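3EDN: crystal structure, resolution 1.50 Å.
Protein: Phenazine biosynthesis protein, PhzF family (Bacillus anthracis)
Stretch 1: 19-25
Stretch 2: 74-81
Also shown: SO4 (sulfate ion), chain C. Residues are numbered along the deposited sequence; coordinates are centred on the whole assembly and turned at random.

Stretch 1 (19-25) GNPAGIV
Stretch 2 74-81: GHGTVGTI

A β-strand, residues 20-25, crosses a helix that begins the second stretch at Gly74 and runs on past Ile81; their N-to-C directions lie 62° apart (signed crossing angle -62°), and the axes approach to 7.8 Å. Strand phi/psi values are Asn20 -98/110, Pro21 -58/139 (ring C-gamma exo), Ala22 -134/113, Gly23 -78/146, Ile24 -144/128 and Val25 -106/112. CA-to-CB alternates, so Asn20, Ala22 and Ile24 point toward the helix while Pro21 and Val25 point away. The helix stays near -65/-42, with backbone hydrogen bonds of 2.9 Å from Val78 N to Gly74 O, Gly79 N to His75 O, Thr80 N to Gly76 O and Ile81 N to Thr77 O. The nearest CA pairs are Ala22 and Gly76 (CA to CA 5.2 Å) and Ile24 and Thr80 (CA to CA 6.3 Å).

Gly74, in the first turn, does not touch the strand. His75 does most: its CA-to-CB bond points toward the strand, with chi1 82° (p) and chi2 -84°, and NE2 gives a weak hydrogen bond to Pro21 O (3.0 Å, 131° at the hydrogen), the acceptor lying near the ring plane. Asn20, chi1 -169° (t) and chi2 -12°, sets OD1 over one ring face, 3.2 Å from His75 NE2, a close approach whose angle is too poor for a hydrogen bond. The other ring nitrogen bonds a sulfate ion at the ring edge, probably from the crystallisation liquor: SO4 O1 accepts from both His75 ND1 (2.7 Å) and His75 N (2.9 Å).

At Gly76 the backbone meets the strand directly, Ala22 CB lying 4.3 Å from Gly76 CA. Thr77 (chi1 -60°, m) points away, and Val78 (chi1 165°, t) points sideways, its side chain out of contact. Gly79, one turn beyond His75, presents bare backbone: Ala22 CB lies 4.5 Å from Gly79 CA, and a CB built here would point toward the strand and sit 3.0 Å from Ala22 CB, a clash. Ile24, chi1 -49° (m) and chi2 162° (t), brings CD1 to 3.7 Å from Gly79 O.

Thr80 (chi1 -60°, m) points sideways and turns its hydroxyl back into its own helix, OG1 donating to Gly76 O at 2.7 Å; that carbonyl also accepts from Thr80 N. Thr80 OG1 then meets Ile24 CG1 at 3.6 Å, a van der Waals contact. Ile81 (chi1 -56°, chi2 -51°, both m) points away. Altogether the packing buries 303 Å², summed over both sides.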

ATOM      1  N   GLY A  19      18.700  23.423  -1.965  1.00  8.43           N
ATOM      2  CA  GLY A  19      18.823  22.268  -1.088  1.00  8.36           C
ATOM      3  C   GLY A  19      18.604  20.917  -1.757  1.00  8.13           C
ATOM      4  O   GLY A  19      18.774  20.759  -2.979  1.00  9.78           O
ATOM      5  N   ASN A  20      18.232  19.941  -0.930  1.00  7.85           N
ATOM      6  CA  ASN A  20      18.025  18.571  -1.364  1.00  8.46           C
ATOM      7  C   ASN A  20      16.538  18.339  -1.584  1.00  8.73           C
ATOM      8  O   ASN A  20      15.768  18.340  -0.640  1.00  8.67           O
ATOM      9  CB  ASN A  20      18.575  17.632  -0.297  1.00  8.93           C
ATOM     10  CG  ASN A  20      18.653  16.183  -0.769  1.00  9.56           C
ATOM     11  OD1 ASN A  20      18.093  15.821  -1.815  1.00 10.51           O
ATOM     12  ND2 ASN A  20      19.371  15.361  -0.027  1.00 10.38           N
ATOM     13  N   PRO A  21      16.130  18.176  -2.847  1.00  8.71           N
ATOM     14  CA  PRO A  21      14.685  18.072  -3.142  1.00  8.74           C
ATOM     15  C   PRO A  21      13.978  16.945  -2.435  1.00  8.64           C
ATOM     16  O   PRO A  21      14.489  15.809  -2.325  1.00  8.80           O
ATOM     17  CB  PRO A  21      14.659  17.782  -4.646  1.00  8.98           C
ATOM     18  CG  PRO A  21      15.909  18.470  -5.149  1.00  9.76           C
ATOM     19  CD  PRO A  21      16.931  18.093  -4.080  1.00  9.36           C
ATOM     20  N   ALA A  22      12.777  17.268  -1.973  1.00  8.87           N
ATOM     21  CA  ALA A  22      11.951  16.327  -1.264  1.00  8.16           C
ATOM     22  C   ALA A  22      10.549  16.464  -1.873  1.00  9.12           C
ATOM     23  O   ALA A  22       9.907  17.499  -1.714  1.00  8.52           O
ATOM     24  CB  ALA A  22      11.936  16.689   0.234  1.00  9.76           C
ATOM     25  N   GLY A  23      10.072  15.421  -2.562  1.00  7.83           N
ATOM     26  CA  GLY A  23       8.678  15.387  -3.014  1.00  8.41           C
ATOM     27  C   GLY A  23       7.791  15.013  -1.839  1.00  8.47           C
ATOM     28  O   GLY A  23       8.187  14.252  -0.974  1.00  9.35           O
ATOM     29  N   ILE A  24       6.586  15.563  -1.803  1.00  8.62           N
ATOM     30  CA  ILE A  24       5.690  15.303  -0.684  1.00  8.63           C
ATOM     31  C   ILE A  24       4.239  15.225  -1.134  1.00  8.95           C
ATOM     32  O   ILE A  24       3.742  16.100  -1.840  1.00  9.08           O
ATOM     33  CB  ILE A  24       5.774  16.438   0.378  1.00  9.31           C
ATOM     34  CG1 ILE A  24       7.219  16.771   0.765  1.00 10.49           C
ATOM     35  CG2 ILE A  24       4.954  16.089   1.618  1.00 11.18           C
ATOM     36  CD1 ILE A  24       7.338  18.124   1.445  1.00 10.91           C
ATOM     37  N   VAL A  25       3.590  14.148  -0.737  1.00  9.16           N
ATOM     38  CA  VAL A  25       2.125  14.070  -0.767  1.00  9.41           C
ATOM     39  C   VAL A  25       1.672  14.199   0.694  1.00  8.88           C
ATOM     40  O   VAL A  25       1.917  13.322   1.518  1.00 10.32           O
ATOM     41  CB  VAL A  25       1.651  12.764  -1.403  1.00 10.12           C
ATOM     42  CG1 VAL A  25       0.109  12.596  -1.282  1.00 10.73           C
ATOM     43  CG2 VAL A  25       2.107  12.718  -2.860  1.00 12.00           C
ATOM     44  N   GLY A  74      16.160  10.636   5.645  1.00 11.07           N
ATOM     45  CA  GLY A  74      16.307  11.760   6.553  1.00 10.37           C
ATOM     46  C   GLY A  74      15.888  13.090   5.936  1.00 10.62           C
ATOM     47  O   GLY A  74      15.130  13.842   6.548  1.00 11.48           O
ATOM     48  N   HIS A  75      16.390  13.409   4.751  1.00  9.85           N
ATOM     49  CA  HIS A  75      16.041  14.696   4.152  1.00  9.37           C
ATOM     50  C   HIS A  75      14.548  14.781   3.808  1.00 10.19           C
ATOM     51  O   HIS A  75      13.946  15.854   3.895  1.00  9.51           O
ATOM     52  CB  HIS A  75      16.955  15.087   2.972  1.00  9.74           C
ATOM     53  CG  HIS A  75      16.592  14.459   1.662  1.00 10.37           C
ATOM     54  ND1 HIS A  75      17.014  13.199   1.301  1.00 10.89           N
ATOM     55  CD2 HIS A  75      15.893  14.943   0.604  1.00 11.68           C
ATOM     56  CE1 HIS A  75      16.573  12.925   0.084  1.00 12.02           C
ATOM     57  NE2 HIS A  75      15.883  13.964  -0.354  1.00 11.52           N
ATOM     58  N   GLY A  76      13.954  13.643   3.453  1.00 10.55           N
ATOM     59  CA  GLY A  76      12.512  13.604   3.168  1.00 10.32           C
ATOM     60  C   GLY A  76      11.715  13.852   4.434  1.00 10.44           C
ATOM     61  O   GLY A  76      10.695  14.532   4.423  1.00 11.11           O
ATOM     62  N   THR A  77      12.194  13.326   5.548  1.00  9.77           N
ATOM     63  CA  THR A  77      11.556  13.592   6.828  1.00  9.50           C
ATOM     64  C   THR A  77      11.667  15.065   7.211  1.00  9.46           C
ATOM     65  O   THR A  77      10.686  15.696   7.605  1.00  8.60           O
ATOM     66  CB  THR A  77      12.157  12.680   7.922  1.00  9.78           C
ATOM     67  OG1 THR A  77      11.927  11.307   7.551  1.00 11.40           O
ATOM     68  CG2 THR A  77      11.523  12.950   9.276  1.00  9.54           C
ATOM     69  N   VAL A  78      12.859  15.628   7.090  1.00  9.67           N
ATOM     70  CA  VAL A  78      13.025  17.054   7.337  1.00  9.75           C
ATOM     71  C   VAL A  78      12.089  17.903   6.464  1.00  9.46           C
ATOM     72  O   VAL A  78      11.357  18.743   6.983  1.00  8.76           O
ATOM     73  CB  VAL A  78      14.489  17.494   7.144  1.00 10.30           C
ATOM     74  CG1 VAL A  78      14.608  19.037   7.039  1.00 10.71           C
ATOM     75  CG2 VAL A  78      15.362  16.941   8.275  1.00 11.72           C
ATOM     76  N   GLY A  79      12.108  17.682   5.151  1.00  8.78           N
ATOM     77  CA  GLY A  79      11.254  18.478   4.278  1.00  9.98           C
ATOM     78  C   GLY A  79       9.777  18.290   4.584  1.00  9.20           C
ATOM     79  O   GLY A  79       8.994  19.254   4.606  1.00  9.23           O
ATOM     80  N   THR A  80       9.389  17.050   4.844  1.00  7.67           N
ATOM     81  CA  THR A  80       7.959  16.737   5.029  1.00  8.10           C
ATOM     82  C   THR A  80       7.419  17.292   6.342  1.00  8.64           C
ATOM     83  O   THR A  80       6.364  17.933   6.369  1.00  8.89           O
ATOM     84  CB  THR A  80       7.687  15.230   4.921  1.00  8.27           C
ATOM     85  OG1 THR A  80       8.087  14.768   3.623  1.00  9.04           O
ATOM     86  CG2 THR A  80       6.207  14.909   5.118  1.00  8.44           C
ATOM     87  N   ILE A  81       8.143  17.078   7.437  1.00  8.52           N
ATOM     88  CA  ILE A  81       7.675  17.624   8.702  1.00  8.77           C
ATOM     89  C   ILE A  81       7.719  19.153   8.667  1.00  8.15           C
ATOM     90  O   ILE A  81       6.823  19.806   9.183  1.00  9.19           O
ATOM     91  CB  ILE A  81       8.439  17.070   9.907  1.00  8.87           C
ATOM     92  CG1 ILE A  81       8.372  15.545   9.923  1.00  9.18           C
ATOM     93  CG2 ILE A  81       7.879  17.655  11.215  1.00  9.52           C
ATOM     94  CD1 ILE A  81       6.966  14.985   9.804  1.00 10.61           C
TER
HETATM   95  S   SO4 C 300      19.739  12.278   3.403  1.00 13.59           S
HETATM   96  O1  SO4 C 300      18.334  11.890   3.317  1.00 13.43           O
HETATM   97  O2  SO4 C 300      19.973  13.708   3.282  1.00 13.61           O
HETATM   98  O3  SO4 C 300      20.303  11.733   4.599  1.00 14.44           O
HETATM   99  O4  SO4 C 300      20.416  11.589   2.297  1.00 16.82           O